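Local coordinates for acetyl-CoA acetyltransferase (Bacillus anthracis, PDB 3SS6), which probably joins two acetyl-CoA molecules into acetoacetyl-CoA, and runs the reverse cleavage, as a tetrameric enzyme of the thiolase family, at residues A[222-226]-A[227-231]; A[324-327]-A[328-331]. All coordinates share one frame; numbering follows the deposited sequence.

Interaction 1: A[222-226]-A[227-231]; sequences RADIT and AEKLA. With SO4 (sulfate ion), chain C.
Thr226 OG1 accepts the backbone N-H of Lys229 at 2.9 Å from OG1 to N, almost straight at 170°, and so makes Thr226 the N-cap of the short helix 227-231. Its hydroxyl is placed for this by chi1 of 59°, which sets OG1 between the residue's own N and carbonyl carbon, where it meets Lys229 N. The carbonyl of the same residue starts the helical ladder: Leu230 N donates to Thr226 O at 3.0 Å. Ahead of the cap, a type I beta turn runs from Arg222 to Ile225. Arg222 grips the Asp224 carboxylate side-on, one nitrogen to each oxygen: NE meets the syn lone pair of OD1 at 2.8 Å, a salt bridge tilted out of the guanidinium plane, while NH2 reaches OD2 at the group's edge. Lys229 runs out straight to CD, near the Arg222 guanidinium. A bend at chi3 (-71°) then brings Lys229 CE to 3.2 Å from Asp224 O. Its NZ stays beyond salt-bridge range of Asp224. Ile225 CD1 lies over one face of the guanidinium, offset toward its rim, and on the helix side Ile225 CG2 packs against Leu230 CD1 at 3.8 Å, the two side chains crossing at about a right angle. Ile225 and Leu230 both press on Leu182, packing turn and helix against helix 174-194. At the middle of the turn a sulfate, probably from the crystallisation liquor, accepts the N-H groups of the two central residues: Ala223 N donates to its O1 at 2.8 Å, and Asp224 N to its O4 at 3.0 Å.

Interaction 2: A[324-327]-A[328-331]; sequences QYLA and VEKE
Tyr325 OH donates to Glu329 OE1, 2.7 Å between the two oxygens, an i to i+4 side-chain bond along one turn of the alpha-helix 322-332. The carboxylate oxygen lies at the ring's edge, near its plane, whereas the carboxylate itself stands almost perpendicular to the ring, the planes 85° apart. The hydroxyl meets OE1 on its anti side, somewhat out of the carboxylate plane. Glu329 reaches it fully extended, with chi1 of -178° and chi2 of -180°, and its OE1 also forms a salt bridge with Arg336 NE, so two groups hold that oxygen. Leu326 runs alongside Glu329, its CD2 3.9 Å from OE2, and also packs on helix 174-194. Beneath lie the backbone bonds of the helix, among them Glu329 N to Tyr325 O at 2.8 Å, the i to i+4 bond that spans the same two residues. Around the helix, Ala327 touches helix 159-170 and Val328 meets Pro294 of helix 294-305. Two charged side chains fasten the later turn: Lys330 NZ makes a salt bridge with Glu176, and Glu331 splits its carboxylate, OE1 taking the hydroxyl of Tyr170 and OE2 the NH1 of Arg299.

Helix 174-194 precedes both contacts along the chain, and both pack against it. Interaction 1 follows, closing the short passage from the loop after strand 212-215 into helix 227-231, in the N-terminal thiolase sequence region. The chain then passes, among others, through strands 252-262 and 275-284, helix 294-305 and strand 314-317 before interaction 2 closes a turn inside helix 322-332, in the C-terminal thiolase region. The two are local and in series, neither nested nor crossed, with nearest atoms about 11 Å apart and no touch. By meeting both, helix 174-194 ties a surface turn to a buried helix in the C-terminal region.

Interaction 1: A[222-226]-A[227-231]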
# COMPACT_ATOMS: atom_id res chain seq x y z
N ARG A 222 -11.61 6.79 32.88
CA ARG A 222 -11.47 8.24 32.80
C ARG A 222 -12.20 8.95 33.93
O ARG A 222 -13.41 8.83 34.06
CB ARG A 222 -12.05 8.77 31.50
CG ARG A 222 -11.41 8.26 30.22
CD ARG A 222 -12.24 8.72 29.01
NE ARG A 222 -12.31 10.18 28.91
CZ ARG A 222 -13.04 10.84 28.00
NH1 ARG A 222 -13.77 10.17 27.12
NH2 ARG A 222 -13.04 12.17 27.98
N ALA A 223 -11.46 9.72 34.72
CA ALA A 223 -12.08 10.51 35.78
C ALA A 223 -12.98 11.61 35.21
O ALA A 223 -13.90 12.09 35.89
CB ALA A 223 -11.02 11.10 36.69
N ASP A 224 -12.74 12.01 33.96
CA ASP A 224 -13.51 13.09 33.35
C ASP A 224 -14.81 12.61 32.68
O ASP A 224 -15.56 13.42 32.13
CB ASP A 224 -12.64 13.91 32.39
CG ASP A 224 -12.28 13.15 31.12
OD1 ASP A 224 -12.39 11.91 31.11
OD2 ASP A 224 -11.87 13.81 30.14
N ILE A 225 -15.07 11.31 32.74
CA ILE A 225 -16.36 10.80 32.30
C ILE A 225 -17.40 11.15 33.36
O ILE A 225 -17.30 10.73 34.52
CB ILE A 225 -16.33 9.29 32.05
CG1 ILE A 225 -15.55 8.97 30.77
CG2 ILE A 225 -17.74 8.73 31.94
CD1 ILE A 225 -16.17 9.53 29.50
N THR A 226 -18.38 11.96 32.97
CA THR A 226 -19.46 12.38 33.86
C THR A 226 -20.78 12.15 33.14
O THR A 226 -20.80 11.95 31.92
CB THR A 226 -19.37 13.86 34.18
OG1 THR A 226 -19.43 14.62 32.95
CG2 THR A 226 -18.07 14.18 34.91
N ALA A 227 -21.87 12.19 33.89
CA ALA A 227 -23.20 12.09 33.30
C ALA A 227 -23.33 13.16 32.23
O ALA A 227 -23.87 12.92 31.15
CB ALA A 227 -24.28 12.25 34.36
N GLU A 228 -22.81 14.34 32.54
CA GLU A 228 -22.90 15.48 31.64
C GLU A 228 -22.18 15.21 30.33
O GLU A 228 -22.75 15.35 29.26
CB GLU A 228 -22.36 16.75 32.31
CG GLU A 228 -22.28 17.94 31.38
CD GLU A 228 -22.08 19.25 32.12
OE1 GLU A 228 -22.08 19.24 33.37
OE2 GLU A 228 -21.93 20.28 31.44
N LYS A 229 -20.91 14.79 30.43
CA LYS A 229 -20.13 14.52 29.23
C LYS A 229 -20.76 13.43 28.36
O LYS A 229 -20.80 13.55 27.14
CB LYS A 229 -18.69 14.15 29.60
CG LYS A 229 -17.83 13.83 28.38
CD LYS A 229 -16.40 13.51 28.77
CE LYS A 229 -15.67 14.75 29.25
NZ LYS A 229 -15.51 15.74 28.14
N LEU A 230 -21.25 12.36 28.99
CA LEU A 230 -21.86 11.26 28.24
C LEU A 230 -23.10 11.72 27.46
O LEU A 230 -23.29 11.31 26.31
CB LEU A 230 -22.23 10.11 29.17
CG LEU A 230 -21.04 9.32 29.72
CD1 LEU A 230 -21.45 8.50 30.96
CD2 LEU A 230 -20.44 8.43 28.64
N ALA A 231 -23.93 12.55 28.08
CA ALA A 231 -25.17 12.99 27.46
C ALA A 231 -24.92 13.89 26.24
O ALA A 231 -25.78 14.05 25.38
CB ALA A 231 -26.07 13.69 28.47
S SO4 C . -8.64 11.04 33.06
O1 SO4 C . -8.75 9.90 33.98
O2 SO4 C . -7.56 11.92 33.51
O3 SO4 C . -8.33 10.55 31.71
O4 SO4 C . -9.89 11.79 33.02

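Interaction 2: A[324-327]-A[328-331]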
# COMPACT_ATOMS: atom_id res chain seq x y z
N GLN A 324 -25.75 -3.48 24.87
CA GLN A 324 -25.69 -4.93 24.74
C GLN A 324 -25.74 -5.57 26.11
O GLN A 324 -26.48 -6.54 26.33
CB GLN A 324 -24.42 -5.32 23.97
CG GLN A 324 -24.03 -6.77 24.12
CD GLN A 324 -23.06 -7.03 25.26
OE1 GLN A 324 -22.21 -6.19 25.57
NE2 GLN A 324 -23.19 -8.19 25.88
N TYR A 325 -24.97 -5.03 27.05
CA TYR A 325 -25.03 -5.51 28.42
C TYR A 325 -26.47 -5.40 28.97
O TYR A 325 -27.00 -6.33 29.59
CB TYR A 325 -24.06 -4.77 29.35
CG TYR A 325 -24.45 -5.08 30.77
CD1 TYR A 325 -24.13 -6.31 31.32
CD2 TYR A 325 -25.24 -4.21 31.51
CE1 TYR A 325 -24.54 -6.66 32.59
CE2 TYR A 325 -25.66 -4.55 32.80
CZ TYR A 325 -25.31 -5.78 33.32
OH TYR A 325 -25.71 -6.14 34.58
N LEU A 326 -27.10 -4.25 28.75
CA LEU A 326 -28.44 -4.02 29.26
C LEU A 326 -29.46 -5.03 28.72
O LEU A 326 -30.36 -5.45 29.45
CB LEU A 326 -28.88 -2.58 28.97
CG LEU A 326 -28.23 -1.56 29.91
CD1 LEU A 326 -28.21 -0.17 29.29
CD2 LEU A 326 -28.97 -1.54 31.25
N ALA A 327 -29.31 -5.42 27.46
CA ALA A 327 -30.21 -6.43 26.89
C ALA A 327 -30.07 -7.74 27.64
O ALA A 327 -31.06 -8.39 27.95
CB ALA A 327 -29.93 -6.63 25.39
N VAL A 328 -28.83 -8.14 27.92
CA VAL A 328 -28.59 -9.36 28.69
C VAL A 328 -29.16 -9.24 30.10
O VAL A 328 -29.83 -10.14 30.59
CB VAL A 328 -27.09 -9.69 28.78
CG1 VAL A 328 -26.85 -10.88 29.69
CG2 VAL A 328 -26.54 -9.98 27.39
N GLU A 329 -28.89 -8.11 30.75
CA GLU A 329 -29.43 -7.86 32.09
C GLU A 329 -30.96 -7.97 32.15
O GLU A 329 -31.52 -8.60 33.05
CB GLU A 329 -28.99 -6.49 32.60
CG GLU A 329 -29.48 -6.19 34.02
CD GLU A 329 -29.05 -4.83 34.50
OE1 GLU A 329 -27.93 -4.73 35.05
OE2 GLU A 329 -29.82 -3.86 34.33
N LYS A 330 -31.63 -7.36 31.18
CA LYS A 330 -33.09 -7.42 31.10
C LYS A 330 -33.59 -8.82 30.79
O LYS A 330 -34.56 -9.28 31.39
CB LYS A 330 -33.61 -6.42 30.06
CG LYS A 330 -33.35 -4.97 30.45
CD LYS A 330 -33.69 -4.01 29.32
CE LYS A 330 -33.35 -2.58 29.69
NZ LYS A 330 -34.08 -2.12 30.90
N GLU A 331 -32.93 -9.51 29.86
CA GLU A 331 -33.37 -10.84 29.45
C GLU A 331 -33.28 -11.85 30.59
O GLU A 331 -34.20 -12.65 30.80
CB GLU A 331 -32.55 -11.31 28.24
CG GLU A 331 -32.88 -12.72 27.78
CD GLU A 331 -34.30 -12.87 27.29
OE1 GLU A 331 -34.81 -11.96 26.60
OE2 GLU A 331 -34.93 -13.91 27.60